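Local coordinates for negative regulator of ofd1 (Schizosaccharomyces pombe, PDB 3QTM), which directly inhibits ofd1, probably thereby stabilising the transcription factor Sre1N for hypoxic gene expression, and is required for correct translation termination, at residues A[287-292]-A[329-334]; A[301-306]-A[313-318]; A[321-326]-A[335-340]. All coordinates share one frame; numbering follows the deposited sequence.

Contact 1: residues A[287-292]-A[329-334]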
# COMPACT_ATOMS: atom_id res chain seq x y z
N LYS A 287 -22.39 2.15 1.01
CA LYS A 287 -23.19 3.25 1.54
C LYS A 287 -23.56 2.98 2.98
O LYS A 287 -24.42 2.15 3.28
CB LYS A 287 -24.44 3.45 0.68
CG LYS A 287 -25.19 4.73 1.00
CD LYS A 287 -26.43 4.88 0.15
CE LYS A 287 -27.32 5.99 0.68
NZ LYS A 287 -28.52 6.19 -0.17
N SER A 288 -22.89 3.68 3.89
CA SER A 288 -23.13 3.51 5.31
C SER A 288 -23.09 4.87 5.98
O SER A 288 -22.22 5.68 5.67
CB SER A 288 -22.08 2.57 5.90
OG SER A 288 -22.64 1.81 6.97
N PRO A 289 -24.02 5.11 6.91
CA PRO A 289 -24.27 6.47 7.42
C PRO A 289 -23.07 7.06 8.14
O PRO A 289 -22.88 8.27 8.10
CB PRO A 289 -25.42 6.28 8.42
CG PRO A 289 -25.99 4.93 8.15
CD PRO A 289 -24.87 4.11 7.57
N GLU A 290 -22.26 6.22 8.78
CA GLU A 290 -21.13 6.75 9.55
C GLU A 290 -20.07 7.38 8.63
O GLU A 290 -19.27 8.21 9.06
CB GLU A 290 -20.53 5.69 10.47
CG GLU A 290 -19.51 4.76 9.81
CD GLU A 290 -20.15 3.72 8.89
OE1 GLU A 290 -21.40 3.57 8.91
OE2 GLU A 290 -19.41 3.05 8.14
N ARG A 291 -20.07 6.99 7.36
CA ARG A 291 -19.15 7.57 6.40
C ARG A 291 -19.37 9.07 6.23
O ARG A 291 -18.43 9.82 5.93
CB ARG A 291 -19.25 6.85 5.05
CG ARG A 291 -18.75 5.40 5.10
CD ARG A 291 -18.56 4.83 3.69
NE ARG A 291 -18.15 3.44 3.71
CZ ARG A 291 -16.92 3.02 4.02
NH1 ARG A 291 -15.97 3.89 4.33
NH2 ARG A 291 -16.65 1.72 4.00
N LEU A 292 -20.60 9.52 6.44
CA LEU A 292 -20.93 10.94 6.27
C LEU A 292 -20.06 11.84 7.16
O LEU A 292 -19.78 12.97 6.80
CB LEU A 292 -22.43 11.18 6.50
CG LEU A 292 -23.32 10.58 5.41
CD1 LEU A 292 -24.73 10.33 5.91
CD2 LEU A 292 -23.32 11.45 4.15
N SER A 329 -29.56 8.92 11.17
CA SER A 329 -29.47 7.55 10.69
C SER A 329 -28.89 6.65 11.78
O SER A 329 -28.48 5.53 11.50
CB SER A 329 -28.61 7.46 9.43
OG SER A 329 -29.30 7.99 8.31
N GLY A 330 -28.84 7.15 13.01
CA GLY A 330 -28.51 6.31 14.14
C GLY A 330 -27.05 6.30 14.50
O GLY A 330 -26.62 5.58 15.39
N VAL A 331 -26.26 7.11 13.80
CA VAL A 331 -24.84 7.22 14.11
C VAL A 331 -24.64 8.09 15.35
O VAL A 331 -25.18 9.19 15.44
CB VAL A 331 -24.04 7.82 12.92
CG1 VAL A 331 -22.57 7.85 13.26
CG2 VAL A 331 -24.28 7.01 11.65
N GLU A 332 -23.84 7.60 16.29
CA GLU A 332 -23.53 8.36 17.50
C GLU A 332 -22.59 9.51 17.19
O GLU A 332 -21.55 9.32 16.57
CB GLU A 332 -22.89 7.46 18.55
CG GLU A 332 -22.07 8.26 19.55
CD GLU A 332 -21.75 7.49 20.83
OE1 GLU A 332 -22.20 6.34 20.97
OE2 GLU A 332 -21.03 8.07 21.68
N LEU A 333 -22.95 10.70 17.64
CA LEU A 333 -22.10 11.87 17.45
C LEU A 333 -21.21 12.13 18.67
O LEU A 333 -21.68 12.11 19.80
CB LEU A 333 -22.93 13.12 17.15
CG LEU A 333 -23.76 13.10 15.87
CD1 LEU A 333 -24.38 14.46 15.62
CD2 LEU A 333 -22.89 12.68 14.69
N SER A 334 -19.93 12.40 18.42
CA SER A 334 -19.04 12.90 19.45
C SER A 334 -19.45 14.33 19.81
O SER A 334 -20.07 15.03 19.01
CB SER A 334 -17.60 12.90 18.95
OG SER A 334 -17.39 13.96 18.03
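Pro-289 and Val-331 meet through one methyl group. CG2 of Val-331 comes up to CB of the proline ring at 3.5 Å and lies almost as near to the backbone N of Glu-290, at 3.6 Å, so this branch rests over the peptide that joins the two residues. The valine is turned to present both methyls: CG1 stands anti to its own backbone N (chi1 -177°), which leaves CG2 beside that N and facing the proline, while CG1 reaches along to CB of Glu-290 at 4.1 Å. A beta-branched residue suits this place because its two methyls serve two neighbours at once. The same CB of Pro-289 also touches CB of Ser-329 at 3.5 Å; a proline suits the spot because its compact ring offers this one carbon to both the serine and the valine. No hydrogen bond joins the two segments. The serine offers its CB here, while OG is hydrogen-bonded to the backbone O of Glu-325 one turn back in the preceding helix. The carboxylate of Glu-290 likewise turns back on its own segment, where OE1 uses its syn lone pair to accept from OG of Ser-288 at 2.9 Å. Between Ser-329 and Val-331, Gly-330 adopts a positive phi of 93°, at which a side chain would press on the preceding carbonyl. It is the C-prime residue of a Schellman motif that ends helix 309-328, and the resulting turn swings Val-331 toward the proline. The contact thus joins two surface connections between helices: the link from helix 262-285 to helix 292-305, and the link from helix 309-328 to helix 335-343. Val-331 also packs on Leu-293 of helix 292-305 and on Ala-326 of helix 309-328.

Contact 2: residues A[301-306]-A[313-318]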
# COMPACT_ATOMS: atom_id res chain seq x y z
N ASP A 301 -12.44 21.04 6.61
CA ASP A 301 -11.10 21.43 6.17
C ASP A 301 -11.17 22.43 5.01
O ASP A 301 -10.41 23.40 4.97
CB ASP A 301 -10.30 20.19 5.74
CG ASP A 301 -9.80 19.37 6.93
OD1 ASP A 301 -9.65 19.94 8.04
OD2 ASP A 301 -9.55 18.16 6.75
N LEU A 302 -12.07 22.19 4.06
CA LEU A 302 -12.29 23.15 2.99
C LEU A 302 -12.73 24.52 3.54
O LEU A 302 -12.22 25.55 3.12
CB LEU A 302 -13.33 22.61 2.01
CG LEU A 302 -12.72 21.59 1.04
CD1 LEU A 302 -13.79 20.75 0.35
CD2 LEU A 302 -11.84 22.31 0.03
N ALA A 303 -13.66 24.51 4.49
CA ALA A 303 -14.20 25.74 5.06
C ALA A 303 -13.13 26.53 5.79
O ALA A 303 -13.14 27.76 5.80
CB ALA A 303 -15.35 25.42 5.99
N GLN A 304 -12.20 25.81 6.41
CA GLN A 304 -11.20 26.44 7.27
C GLN A 304 -10.22 27.31 6.48
O GLN A 304 -9.75 28.34 6.97
CB GLN A 304 -10.44 25.37 8.06
CG GLN A 304 -9.25 25.90 8.83
CD GLN A 304 -8.47 24.78 9.50
OE1 GLN A 304 -9.01 24.03 10.32
NE2 GLN A 304 -7.19 24.67 9.15
N ILE A 305 -9.92 26.91 5.25
CA ILE A 305 -8.84 27.54 4.50
C ILE A 305 -9.31 28.40 3.33
O ILE A 305 -8.56 29.23 2.81
CB ILE A 305 -7.85 26.48 3.96
CG1 ILE A 305 -8.53 25.60 2.91
CG2 ILE A 305 -7.31 25.64 5.10
CD1 ILE A 305 -7.56 24.87 2.02
N VAL A 306 -10.56 28.20 2.90
CA VAL A 306 -11.06 28.89 1.72
C VAL A 306 -11.09 30.40 1.97
O VAL A 306 -11.40 30.85 3.08
CB VAL A 306 -12.44 28.36 1.30
CG1 VAL A 306 -13.53 28.90 2.21
CG2 VAL A 306 -12.72 28.69 -0.17
N ASP A 313 -19.37 29.39 3.34
CA ASP A 313 -20.76 29.14 3.71
C ASP A 313 -21.25 27.81 3.15
O ASP A 313 -21.90 27.03 3.86
CB ASP A 313 -21.67 30.26 3.20
CG ASP A 313 -21.59 31.53 4.05
OD1 ASP A 313 -20.78 31.57 5.01
OD2 ASP A 313 -22.35 32.48 3.76
N ASN A 314 -20.96 27.56 1.87
CA ASN A 314 -21.35 26.31 1.23
C ASN A 314 -20.77 25.08 1.95
O ASN A 314 -21.51 24.15 2.31
CB ASN A 314 -20.93 26.29 -0.24
CG ASN A 314 -21.73 27.27 -1.09
OD1 ASN A 314 -22.86 27.63 -0.76
ND2 ASN A 314 -21.13 27.71 -2.18
N TYR A 315 -19.46 25.09 2.17
CA TYR A 315 -18.79 23.98 2.84
C TYR A 315 -19.41 23.68 4.20
O TYR A 315 -19.69 22.52 4.52
CB TYR A 315 -17.29 24.28 2.99
CG TYR A 315 -16.54 24.46 1.69
CD1 TYR A 315 -16.82 23.67 0.58
CD2 TYR A 315 -15.53 25.41 1.58
CE1 TYR A 315 -16.13 23.83 -0.62
CE2 TYR A 315 -14.82 25.58 0.39
CZ TYR A 315 -15.13 24.78 -0.71
OH TYR A 315 -14.43 24.94 -1.89
N LEU A 316 -19.64 24.73 5.00
CA LEU A 316 -20.15 24.56 6.35
C LEU A 316 -21.54 23.93 6.35
O LEU A 316 -21.83 23.06 7.17
CB LEU A 316 -20.17 25.89 7.11
CG LEU A 316 -18.78 26.46 7.42
CD1 LEU A 316 -18.87 27.85 8.08
CD2 LEU A 316 -17.97 25.49 8.27
N LYS A 317 -22.39 24.37 5.42
CA LYS A 317 -23.73 23.80 5.29
C LYS A 317 -23.63 22.32 4.94
O LYS A 317 -24.32 21.49 5.52
CB LYS A 317 -24.56 24.53 4.23
CG LYS A 317 -26.06 24.23 4.38
CD LYS A 317 -26.91 24.60 3.16
CE LYS A 317 -28.37 24.15 3.37
NZ LYS A 317 -29.21 24.10 2.13
N GLU A 318 -22.78 22.00 3.97
CA GLU A 318 -22.58 20.60 3.57
C GLU A 318 -22.12 19.72 4.74
O GLU A 318 -22.62 18.61 4.92
CB GLU A 318 -21.60 20.49 2.39
CG GLU A 318 -22.18 21.02 1.08
CD GLU A 318 -21.24 20.82 -0.10
OE1 GLU A 318 -20.08 21.30 -0.03
OE2 GLU A 318 -21.65 20.19 -1.10
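A helical hairpin is the setting here: the end of helix 292-305 turns back through a short connection into helix 309-328, and Tyr-315 of the second helix lies against Leu-302, Ala-303 and Val-306 of the first. The segments run nearly antiparallel, at 154°, with axes 8.3 Å apart at closest approach. The aromatic ring carries most of the contact. Leu-302 sets its CB over the middle of one face, 3.6 Å from the ring centroid and only 10° off the normal, a CH-pi contact, and the leucine side chain crosses the tyrosine at about a right angle. Its methyls extend farther along the ring, CD1 toward CE1 and CD2 toward CZ and OH. Val-306 comes to the edge instead, with CB in the ring plane and 3.8 Å from CE2. The tyrosine ring is brought there because CG lies beside the backbone N, anti to the carbonyl carbon (chi1 -62°). Ala-303 sits where the backbones come near, and its small side chain lets its CA lie 5.4 Å from the CA of Tyr-315. Its CB touches CB of Tyr-315 at 3.8 Å and meets CD2 of Leu-316 tightly, at 3.5 Å. A serine in place of Tyr-315 would probably open a gap beside Leu-302 and leave the edge contact of Val-306 without its partner. A weak hydrogen bond from Gln-312 to the carbonyl O of Ala-303 adds a polar tie, and Leu-302 also touches Leu-272 of helix 262-285, extending the packing to a third helix. This close pairing of two helices joined by a short turn is consistent with the antiparallel helix pairs of tetratricopeptide-like folds.

Contact 3: residues A[321-326]-A[335-340]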
# COMPACT_ATOMS: atom_id res chain seq x y z
N ASN A 321 -25.19 19.27 7.19
CA ASN A 321 -26.17 18.34 6.64
C ASN A 321 -25.68 16.90 6.78
O ASN A 321 -26.45 16.00 7.14
CB ASN A 321 -26.43 18.63 5.16
CG ASN A 321 -27.27 19.88 4.94
OD1 ASN A 321 -27.87 20.42 5.87
ND2 ASN A 321 -27.32 20.34 3.70
N ALA A 322 -24.40 16.69 6.49
CA ALA A 322 -23.80 15.37 6.56
C ALA A 322 -23.91 14.83 7.98
O ALA A 322 -24.38 13.72 8.20
CB ALA A 322 -22.35 15.41 6.10
N ILE A 323 -23.48 15.65 8.94
CA ILE A 323 -23.53 15.29 10.35
C ILE A 323 -24.96 15.03 10.84
O ILE A 323 -25.23 14.04 11.51
CB ILE A 323 -22.89 16.40 11.21
CG1 ILE A 323 -21.42 16.58 10.84
CG2 ILE A 323 -23.05 16.09 12.71
CD1 ILE A 323 -20.74 17.70 11.60
N LYS A 324 -25.88 15.93 10.50
CA LYS A 324 -27.28 15.75 10.87
C LYS A 324 -27.89 14.49 10.27
O LYS A 324 -28.65 13.77 10.93
CB LYS A 324 -28.13 16.96 10.45
CG LYS A 324 -28.61 17.83 11.62
CD LYS A 324 -29.82 18.70 11.23
CE LYS A 324 -29.43 20.14 10.81
NZ LYS A 324 -28.90 20.26 9.41
N GLU A 325 -27.56 14.21 9.01
CA GLU A 325 -28.06 13.00 8.37
C GLU A 325 -27.46 11.73 8.99
O GLU A 325 -28.14 10.71 9.12
CB GLU A 325 -27.76 13.03 6.87
CG GLU A 325 -28.26 11.79 6.16
CD GLU A 325 -27.75 11.69 4.73
OE1 GLU A 325 -27.15 12.68 4.24
OE2 GLU A 325 -27.96 10.63 4.10
N ALA A 326 -26.19 11.79 9.37
CA ALA A 326 -25.55 10.68 10.05
C ALA A 326 -26.30 10.37 11.35
O ALA A 326 -26.70 9.24 11.60
CB ALA A 326 -24.10 11.00 10.35
N PRO A 335 -19.09 14.78 21.02
CA PRO A 335 -19.38 16.15 21.46
C PRO A 335 -18.90 17.16 20.42
O PRO A 335 -19.53 18.20 20.22
CB PRO A 335 -18.56 16.29 22.75
CG PRO A 335 -18.44 14.91 23.26
CD PRO A 335 -18.38 14.01 22.05
N ASP A 336 -17.78 16.85 19.77
CA ASP A 336 -17.23 17.71 18.73
C ASP A 336 -18.24 17.96 17.63
O ASP A 336 -18.55 19.11 17.29
CB ASP A 336 -15.96 17.09 18.14
CG ASP A 336 -14.73 17.37 18.98
OD1 ASP A 336 -14.85 18.07 20.02
OD2 ASP A 336 -13.63 16.91 18.60
N TYR A 337 -18.76 16.88 17.05
CA TYR A 337 -19.73 17.00 15.98
C TYR A 337 -20.99 17.61 16.53
O TYR A 337 -21.65 18.41 15.87
CB TYR A 337 -20.02 15.64 15.35
CG TYR A 337 -18.89 15.11 14.49
CD1 TYR A 337 -18.53 15.74 13.30
CD2 TYR A 337 -18.19 13.97 14.86
CE1 TYR A 337 -17.50 15.26 12.51
CE2 TYR A 337 -17.15 13.48 14.08
CZ TYR A 337 -16.82 14.13 12.91
OH TYR A 337 -15.80 13.63 12.14
N VAL A 338 -21.32 17.23 17.76
CA VAL A 338 -22.54 17.72 18.41
C VAL A 338 -22.55 19.24 18.50
O VAL A 338 -23.53 19.88 18.13
CB VAL A 338 -22.72 17.12 19.81
CG1 VAL A 338 -23.85 17.84 20.53
CG2 VAL A 338 -23.01 15.63 19.72
N GLU A 339 -21.45 19.81 18.98
CA GLU A 339 -21.36 21.26 19.14
C GLU A 339 -21.27 21.99 17.80
O GLU A 339 -21.77 23.11 17.67
CB GLU A 339 -20.18 21.65 20.03
CG GLU A 339 -18.81 21.38 19.43
CD GLU A 339 -17.69 21.47 20.46
OE1 GLU A 339 -17.82 22.26 21.42
OE2 GLU A 339 -16.69 20.73 20.32
N PHE A 340 -20.64 21.37 16.81
CA PHE A 340 -20.53 21.98 15.49
C PHE A 340 -21.91 22.27 14.91
O PHE A 340 -22.11 23.30 14.27
CB PHE A 340 -19.75 21.11 14.51
CG PHE A 340 -19.77 21.63 13.10
CD1 PHE A 340 -20.78 21.25 12.23
CD2 PHE A 340 -18.81 22.52 12.66
CE1 PHE A 340 -20.82 21.74 10.92
CE2 PHE A 340 -18.84 23.02 11.36
CZ PHE A 340 -19.84 22.63 10.49
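Ile-323 drives its CD1 methyl between two aromatic side chains of the last helix, touching CD1 of Tyr-337 at 3.4 Å and CD1 of Phe-340 at 3.6 Å. Toward the tyrosine the methyl arrives at the ring edge, near its plane, and the two side chains cross at about a right angle; toward the phenylalanine it approaches obliquely. The isoleucine can reach so far because CG1 sits beside the backbone N and the chain then runs on extended (chi2 177°), projecting CD1 from helix 309-328. Its other branch, CG2, lies 4.0 Å from CB of Tyr-337, so both arms of the branched residue are used. The two rings come from one side of helix 335-343, three positions apart and so almost one turn along it. They leave the backbone differently, CG of Tyr-337 beside its backbone N and CG of Phe-340 opposite its own (chi1 173°), and this difference brings the CD1 atoms of both rings to the same methyl. Helix 335-343 is the last helix of the modelled chain, whose architecture is tetratricopeptide-like and wholly helical, and it packs back on helix 309-328 after a short loop. Ile-323 is buried, and Ala-296 of helix 292-305 and Leu-333 of the loop touch it as well. A tyrosine suits its place because its C-H edge at CD1 meets the methyl while OH hydrogen-bonds to OD1 of Asp-297 on helix 292-305. Phe-340, wholly apolar, also packs on Leu-316, Ala-319 and Cys-320 of helix 309-328.

All three contacts lie in the C-terminal family region, on the same side of the chain's centre. Contacts 1 and 3 are closest, their centres about 9 Å apart, and they touch directly: Val-331 N probably hydrogen-bonds to Ala-326 O at 3.1 Å, and Leu-333 CD1 packs on Ile-323 CG2 at 3.6 Å. Contacts 2 and 3 share helix 309-328, with centres about 14 Å apart; they meet where Phe-340 CZ packs near Leu-316 O. Contacts 1 and 2 do not touch, their nearest atoms being about 7 Å apart, although the chain between the segments of contact 1 includes both segments of contact 2. Helix 309-328 and its C-terminal turn thus run through the whole group.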